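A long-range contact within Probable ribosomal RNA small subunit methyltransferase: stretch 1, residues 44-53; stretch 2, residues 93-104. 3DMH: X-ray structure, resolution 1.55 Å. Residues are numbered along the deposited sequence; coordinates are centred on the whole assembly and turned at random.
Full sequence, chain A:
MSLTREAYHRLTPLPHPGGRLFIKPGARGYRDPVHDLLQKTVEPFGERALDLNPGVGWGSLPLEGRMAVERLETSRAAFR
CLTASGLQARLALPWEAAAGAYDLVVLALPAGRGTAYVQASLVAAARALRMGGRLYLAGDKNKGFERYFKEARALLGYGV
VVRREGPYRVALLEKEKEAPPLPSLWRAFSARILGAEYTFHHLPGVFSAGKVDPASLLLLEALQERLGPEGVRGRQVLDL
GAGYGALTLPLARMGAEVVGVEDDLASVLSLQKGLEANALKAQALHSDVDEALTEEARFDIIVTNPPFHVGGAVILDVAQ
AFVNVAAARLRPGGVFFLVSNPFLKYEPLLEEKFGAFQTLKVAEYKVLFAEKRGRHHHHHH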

ATOM      1  N   PRO A  44     -28.215  -5.387  -2.847  1.00 21.49           N
ATOM      2  CA  PRO A  44     -28.584  -4.027  -2.450  1.00 20.45           C
ATOM      3  C   PRO A  44     -29.392  -3.957  -1.154  1.00 20.46           C
ATOM      4  O   PRO A  44     -30.227  -4.838  -0.862  1.00 20.31           O
ATOM      5  CB  PRO A  44     -29.428  -3.525  -3.628  1.00 21.42           C
ATOM      6  CG  PRO A  44     -28.965  -4.319  -4.779  1.00 22.11           C
ATOM      7  CD  PRO A  44     -28.653  -5.693  -4.225  1.00 21.96           C
ATOM      8  N   PHE A  45     -29.132  -2.901  -0.394  1.00 19.93           N
ATOM      9  CA  PHE A  45     -29.910  -2.578   0.793  1.00 19.85           C
ATOM     10  C   PHE A  45     -29.909  -1.066   0.935  1.00 20.04           C
ATOM     11  O   PHE A  45     -28.857  -0.467   1.090  1.00 19.73           O
ATOM     12  CB  PHE A  45     -29.288  -3.216   2.040  1.00 19.85           C
ATOM     13  CG  PHE A  45     -30.016  -2.882   3.306  1.00 19.46           C
ATOM     14  CD1 PHE A  45     -31.186  -3.555   3.633  1.00 19.96           C
ATOM     15  CD2 PHE A  45     -29.560  -1.877   4.158  1.00 20.19           C
ATOM     16  CE1 PHE A  45     -31.882  -3.254   4.793  1.00 18.67           C
ATOM     17  CE2 PHE A  45     -30.257  -1.568   5.320  1.00 19.87           C
ATOM     18  CZ  PHE A  45     -31.406  -2.259   5.642  1.00 18.24           C
ATOM     19  N   GLY A  46     -31.081  -0.444   0.880  1.00 20.19           N
ATOM     20  CA  GLY A  46     -31.157   1.009   0.958  1.00 21.48           C
ATOM     21  C   GLY A  46     -30.632   1.647  -0.318  1.00 21.54           C
ATOM     22  O   GLY A  46     -30.631   1.019  -1.368  1.00 22.59           O
ATOM     23  N   GLU A  47     -30.192   2.901  -0.220  1.00 22.65           N
ATOM     24  CA  GLU A  47     -29.853   3.693  -1.408  1.00 23.15           C
ATOM     25  C   GLU A  47     -28.373   4.009  -1.553  1.00 22.31           C
ATOM     26  O   GLU A  47     -27.885   4.130  -2.665  1.00 23.20           O
ATOM     27  CB  GLU A  47     -30.610   5.024  -1.391  1.00 24.11           C
ATOM     28  CG  GLU A  47     -32.107   4.906  -1.688  1.00 28.42           C
ATOM     29  CD  GLU A  47     -32.883   4.222  -0.583  1.00 34.56           C
ATOM     30  OE1 GLU A  47     -32.559   4.457   0.605  1.00 36.99           O
ATOM     31  OE2 GLU A  47     -33.814   3.444  -0.905  1.00 37.57           O
ATOM     32  N   ARG A  48     -27.682   4.153  -0.426  1.00 21.69           N
ATOM     33  CA  ARG A  48     -26.282   4.613  -0.416  1.00 20.94           C
ATOM     34  C   ARG A  48     -25.336   3.566   0.179  1.00 19.92           C
ATOM     35  O   ARG A  48     -25.482   3.167   1.334  1.00 19.91           O
ATOM     36  CB  ARG A  48     -26.156   5.901   0.393  1.00 22.33           C
ATOM     37  CG  ARG A  48     -27.061   7.031  -0.072  1.00 24.96           C
ATOM     38  CD  ARG A  48     -27.378   7.970   1.099  1.00 29.43           C
ATOM     39  NE  ARG A  48     -28.046   7.259   2.203  1.00 31.65           N
ATOM     40  CZ  ARG A  48     -28.246   7.745   3.425  1.00 34.02           C
ATOM     41  NH1 ARG A  48     -27.863   8.980   3.749  1.00 34.91           N
ATOM     42  NH2 ARG A  48     -28.849   6.988   4.330  1.00 34.72           N
ATOM     43  N   ALA A  49     -24.353   3.138  -0.613  1.00 19.13           N
ATOM     44  CA  ALA A  49     -23.372   2.153  -0.158  1.00 18.60           C
ATOM     45  C   ALA A  49     -21.966   2.735  -0.122  1.00 18.27           C
ATOM     46  O   ALA A  49     -21.638   3.628  -0.916  1.00 19.44           O
ATOM     47  CB  ALA A  49     -23.372   0.912  -1.066  1.00 19.22           C
ATOM     48  N   LEU A  50     -21.141   2.188   0.763  1.00 17.84           N
ATOM     49  CA  LEU A  50     -19.734   2.575   0.855  1.00 17.60           C
ATOM     50  C   LEU A  50     -18.871   1.312   0.855  1.00 18.10           C
ATOM     51  O   LEU A  50     -19.075   0.427   1.680  1.00 17.86           O
ATOM     52  CB  LEU A  50     -19.503   3.368   2.151  1.00 18.26           C
ATOM     53  CG  LEU A  50     -18.090   3.914   2.413  1.00 17.42           C
ATOM     54  CD1 LEU A  50     -17.707   4.957   1.396  1.00 21.12           C
ATOM     55  CD2 LEU A  50     -17.996   4.481   3.857  1.00 18.93           C
ATOM     56  N   ASP A  51     -17.891   1.235  -0.049  1.00 17.66           N
ATOM     57  CA  ASP A  51     -16.899   0.145  -0.029  1.00 17.99           C
ATOM     58  C   ASP A  51     -15.606   0.682   0.575  1.00 18.50           C
ATOM     59  O   ASP A  51     -15.019   1.615   0.030  1.00 17.95           O
ATOM     60  CB  ASP A  51     -16.643  -0.344  -1.461  1.00 18.01           C
ATOM     61  CG  ASP A  51     -15.800  -1.593  -1.521  1.00 19.41           C
ATOM     62  OD1 ASP A  51     -14.994  -1.868  -0.610  1.00 18.46           O
ATOM     63  OD2 ASP A  51     -15.910  -2.285  -2.563  1.00 20.23           O
ATOM     64  N   LEU A  52     -15.183   0.108   1.704  1.00 18.49           N
ATOM     65  CA  LEU A  52     -14.015   0.612   2.446  1.00 19.66           C
ATOM     66  C   LEU A  52     -12.686  -0.029   2.058  1.00 20.87           C
ATOM     67  O   LEU A  52     -11.643   0.341   2.602  1.00 22.04           O
ATOM     68  CB  LEU A  52     -14.235   0.457   3.967  1.00 19.76           C
ATOM     69  CG  LEU A  52     -15.279   1.399   4.540  1.00 20.83           C
ATOM     70  CD1 LEU A  52     -15.473   1.070   6.028  1.00 22.53           C
ATOM     71  CD2 LEU A  52     -14.860   2.852   4.368  1.00 23.57           C
ATOM     72  N   ASN A  53     -12.711  -1.010   1.152  1.00 20.05           N
ATOM     73  CA  ASN A  53     -11.467  -1.674   0.730  1.00 19.44           C
ATOM     74  C   ASN A  53     -11.692  -2.275  -0.644  1.00 19.18           C
ATOM     75  O   ASN A  53     -11.696  -3.502  -0.792  1.00 19.18           O
ATOM     76  CB  ASN A  53     -11.038  -2.748   1.742  1.00 20.18           C
ATOM     77  CG  ASN A  53      -9.720  -3.431   1.358  1.00 19.45           C
ATOM     78  OD1 ASN A  53      -8.887  -2.859   0.634  1.00 20.02           O
ATOM     79  ND2 ASN A  53      -9.533  -4.659   1.819  1.00 20.51           N
ATOM     80  N   LEU A  93      -8.543   7.273   3.226  1.00 17.81           N
ATOM     81  CA  LEU A  93      -8.442   6.275   4.260  1.00 17.60           C
ATOM     82  C   LEU A  93      -9.839   5.822   4.674  1.00 18.23           C
ATOM     83  O   LEU A  93     -10.803   6.593   4.590  1.00 18.24           O
ATOM     84  CB  LEU A  93      -7.757   6.891   5.477  1.00 17.20           C
ATOM     85  CG  LEU A  93      -6.391   7.522   5.190  1.00 18.03           C
ATOM     86  CD1 LEU A  93      -5.987   8.404   6.364  1.00 20.80           C
ATOM     87  CD2 LEU A  93      -5.347   6.448   4.943  1.00 19.83           C
ATOM     88  N   PRO A  94      -9.961   4.572   5.166  1.00 19.02           N
ATOM     89  CA  PRO A  94     -11.283   4.068   5.520  1.00 19.63           C
ATOM     90  C   PRO A  94     -11.958   4.952   6.556  1.00 18.77           C
ATOM     91  O   PRO A  94     -13.168   5.208   6.465  1.00 19.16           O
ATOM     92  CB  PRO A  94     -10.991   2.675   6.103  1.00 20.29           C
ATOM     93  CG  PRO A  94      -9.680   2.272   5.523  1.00 21.25           C
ATOM     94  CD  PRO A  94      -8.900   3.546   5.286  1.00 19.53           C
ATOM     95  N   TRP A  95     -11.167   5.442   7.517  1.00 18.83           N
ATOM     96  CA  TRP A  95     -11.704   6.284   8.581  1.00 19.46           C
ATOM     97  C   TRP A  95     -11.963   7.746   8.199  1.00 20.25           C
ATOM     98  O   TRP A  95     -12.331   8.576   9.054  1.00 20.59           O
ATOM     99  CB  TRP A  95     -10.826   6.202   9.833  1.00 19.77           C
ATOM    100  CG  TRP A  95      -9.389   6.483   9.565  1.00 19.31           C
ATOM    101  CD1 TRP A  95      -8.785   7.701   9.576  1.00 19.98           C
ATOM    102  CD2 TRP A  95      -8.367   5.522   9.259  1.00 19.16           C
ATOM    103  NE1 TRP A  95      -7.441   7.569   9.309  1.00 20.81           N
ATOM    104  CE2 TRP A  95      -7.159   6.242   9.098  1.00 19.83           C
ATOM    105  CE3 TRP A  95      -8.354   4.127   9.103  1.00 20.19           C
ATOM    106  CZ2 TRP A  95      -5.936   5.611   8.796  1.00 20.41           C
ATOM    107  CZ3 TRP A  95      -7.132   3.492   8.800  1.00 20.21           C
ATOM    108  CH2 TRP A  95      -5.948   4.238   8.644  1.00 19.99           C
ATOM    109  N   GLU A  96     -11.796   8.055   6.921  1.00 20.18           N
ATOM    110  CA  GLU A  96     -12.207   9.351   6.401  1.00 20.41           C
ATOM    111  C   GLU A  96     -13.665   9.312   5.942  1.00 20.33           C
ATOM    112  O   GLU A  96     -14.184  10.327   5.476  1.00 21.63           O
ATOM    113  CB  GLU A  96     -11.267   9.845   5.295  1.00 20.43           C
ATOM    114  CG  GLU A  96      -9.901  10.276   5.856  1.00 19.54           C
ATOM    115  CD  GLU A  96      -8.905  10.697   4.791  1.00 20.55           C
ATOM    116  OE1 GLU A  96      -8.960  10.126   3.674  1.00 21.92           O
ATOM    117  OE2 GLU A  96      -8.085  11.602   5.082  1.00 19.79           O
ATOM    118  N   ALA A  97     -14.325   8.162   6.102  1.00 20.29           N
ATOM    119  CA  ALA A  97     -15.726   8.013   5.706  1.00 20.65           C
ATOM    120  C   ALA A  97     -16.635   8.984   6.451  1.00 21.28           C
ATOM    121  O   ALA A  97     -16.451   9.220   7.634  1.00 22.11           O
ATOM    122  CB  ALA A  97     -16.206   6.582   5.926  1.00 20.96           C
ATOM    123  N   ALA A  98     -17.595   9.543   5.721  1.00 21.75           N
ATOM    124  CA  ALA A  98     -18.634  10.402   6.290  1.00 21.91           C
ATOM    125  C   ALA A  98     -19.484   9.644   7.311  1.00 22.40           C
ATOM    126  O   ALA A  98     -19.968   8.539   7.042  1.00 24.53           O
ATOM    127  CB  ALA A  98     -19.509  10.960   5.172  1.00 22.09           C
ATOM    128  N   ALA A  99     -19.691  10.228   8.482  1.00 22.48           N
ATOM    129  CA  ALA A  99     -20.440   9.540   9.519  1.00 22.14           C
ATOM    130  C   ALA A  99     -21.959   9.562   9.256  1.00 22.39           C
ATOM    131  O   ALA A  99     -22.535  10.606   8.890  1.00 22.67           O
ATOM    132  CB  ALA A  99     -20.112  10.137  10.884  1.00 22.03           C
ATOM    133  N   GLY A 100     -22.588   8.393   9.414  1.00 22.47           N
ATOM    134  CA  GLY A 100     -24.053   8.245   9.395  1.00 21.89           C
ATOM    135  C   GLY A 100     -24.727   8.461   8.054  1.00 22.31           C
ATOM    136  O   GLY A 100     -25.946   8.701   7.999  1.00 22.24           O
ATOM    137  N   ALA A 101     -23.947   8.358   6.979  1.00 21.66           N
ATOM    138  CA  ALA A 101     -24.393   8.794   5.665  1.00 21.85           C
ATOM    139  C   ALA A 101     -24.673   7.651   4.715  1.00 22.06           C
ATOM    140  O   ALA A 101     -24.953   7.893   3.541  1.00 23.47           O
ATOM    141  CB  ALA A 101     -23.367   9.761   5.040  1.00 21.88           C
ATOM    142  N   TYR A 102     -24.583   6.413   5.205  1.00 21.42           N
ATOM    143  CA  TYR A 102     -24.704   5.231   4.333  1.00 20.45           C
ATOM    144  C   TYR A 102     -25.661   4.212   4.889  1.00 20.16           C
ATOM    145  O   TYR A 102     -25.795   4.063   6.099  1.00 20.16           O
ATOM    146  CB  TYR A 102     -23.332   4.572   4.111  1.00 20.91           C
ATOM    147  CG  TYR A 102     -22.392   5.531   3.450  1.00 20.39           C
ATOM    148  CD1 TYR A 102     -22.387   5.693   2.072  1.00 20.44           C
ATOM    149  CD2 TYR A 102     -21.553   6.343   4.222  1.00 19.49           C
ATOM    150  CE1 TYR A 102     -21.550   6.610   1.463  1.00 21.56           C
ATOM    151  CE2 TYR A 102     -20.709   7.264   3.623  1.00 20.96           C
ATOM    152  CZ  TYR A 102     -20.720   7.393   2.239  1.00 21.43           C
ATOM    153  OH  TYR A 102     -19.885   8.303   1.621  1.00 23.46           O
ATOM    154  N   ASP A 103     -26.337   3.511   3.987  1.00 19.36           N
ATOM    155  CA  ASP A 103     -27.239   2.425   4.366  1.00 19.04           C
ATOM    156  C   ASP A 103     -26.537   1.056   4.381  1.00 18.58           C
ATOM    157  O   ASP A 103     -26.956   0.137   5.101  1.00 18.41           O
ATOM    158  CB  ASP A 103     -28.409   2.370   3.384  1.00 19.67           C
ATOM    159  CG  ASP A 103     -29.089   3.706   3.222  1.00 19.51           C
ATOM    160  OD1 ASP A 103     -29.597   4.235   4.233  1.00 23.28           O
ATOM    161  OD2 ASP A 103     -29.137   4.211   2.079  1.00 22.67           O
ATOM    162  N   LEU A 104     -25.466   0.935   3.595  1.00 17.74           N
ATOM    163  CA  LEU A 104     -24.761  -0.327   3.439  1.00 18.05           C
ATOM    164  C   LEU A 104     -23.277  -0.084   3.327  1.00 18.06           C
ATOM    165  O   LEU A 104     -22.868   0.826   2.610  1.00 18.67           O
ATOM    166  CB  LEU A 104     -25.253  -1.024   2.160  1.00 17.76           C
ATOM    167  CG  LEU A 104     -24.750  -2.440   1.881  1.00 18.01           C
ATOM    168  CD1 LEU A 104     -25.246  -3.435   2.909  1.00 20.21           C
ATOM    169  CD2 LEU A 104     -25.185  -2.891   0.479  1.00 18.82           C
TER
HETATM  170  O   HOH W   1     -27.991   9.592   6.455  0.60 36.63           O

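Two stretches whose touching residues are at least 42 apart in sequence meet along a short parallel β-bridge, burying about 750 Å² between them, and most of the polar bonding gathers around one carboxylate, that of Asp103. Its OD2 accepts three hydrogen bonds from stretch 1: from Glu47 N at 2.8 Å, from Arg48 N at 2.9 Å and from Arg48 NE at 3.2 Å. The other oxygen, OD1, receives Arg48 NH2 at 2.9 Å, so the guanidinium meets the carboxylate side-on through two donors in a salt bridge; OD1 is also bonded elsewhere in the structure. Aspartate suits this buried position because its short side chain, with CB pointing toward stretch 1, brings two acceptors within reach of backbone and side-chain donors together. Glu47 OE1 lies 3.7 Å from Asp103 OD2, a pairing of like charges; the positive charge of Arg48 is beside the same carboxylate.

The third guanidinium nitrogen of Arg48, NH1, donates to water 1 at 2.8 Å, and the water donates to Gly100 O at 2.7 Å. Ala101 O lies over a face of the guanidinium, where its 3.1 Å approach to Arg48 NH1 has too poor an angle for a hydrogen bond. Gly100, with a phi of 69°, belongs to the type II turn from Ala98 to Ala101, a conformation that favours glycine.

The backbone completes the join. Arg48 O accepts from both Asp103 N at 2.8 Å and Leu104 N at 3.2 Å, while Leu104 O accepts from Leu50 N at 2.9 Å. These bonds flank Ala49, which pairs with Leu104 in the bridge; Ala49 CA also makes a C-H···O contact with Leu104 O at 3.1 Å. One carbonyl fares less well: Phe45 O is buried by the contact and has no partner in the model.

Gly46 also fits closely. Its phi is positive, and an ideal CB there would lie 2.5 Å from Asp103 CB, a clash.

Apolar contacts continue the join beyond the polar network. Ala49 and Leu104 share a face of the sheet, with their CB atoms 4.2 Å apart, and Phe45 CB adds a contact to Leu104 CD1 at 4.1 Å. Leu50 lays its CB over the Tyr102 ring, 3.8 Å from the centroid, in a CH-π contact, and its CD2 reaches Ala97 CB at 3.4 Å. Farther along, Leu52 CD2 lies 4.2 Å from Pro94 CB. The leucines fill buried space without bringing in polar groups that would need partners.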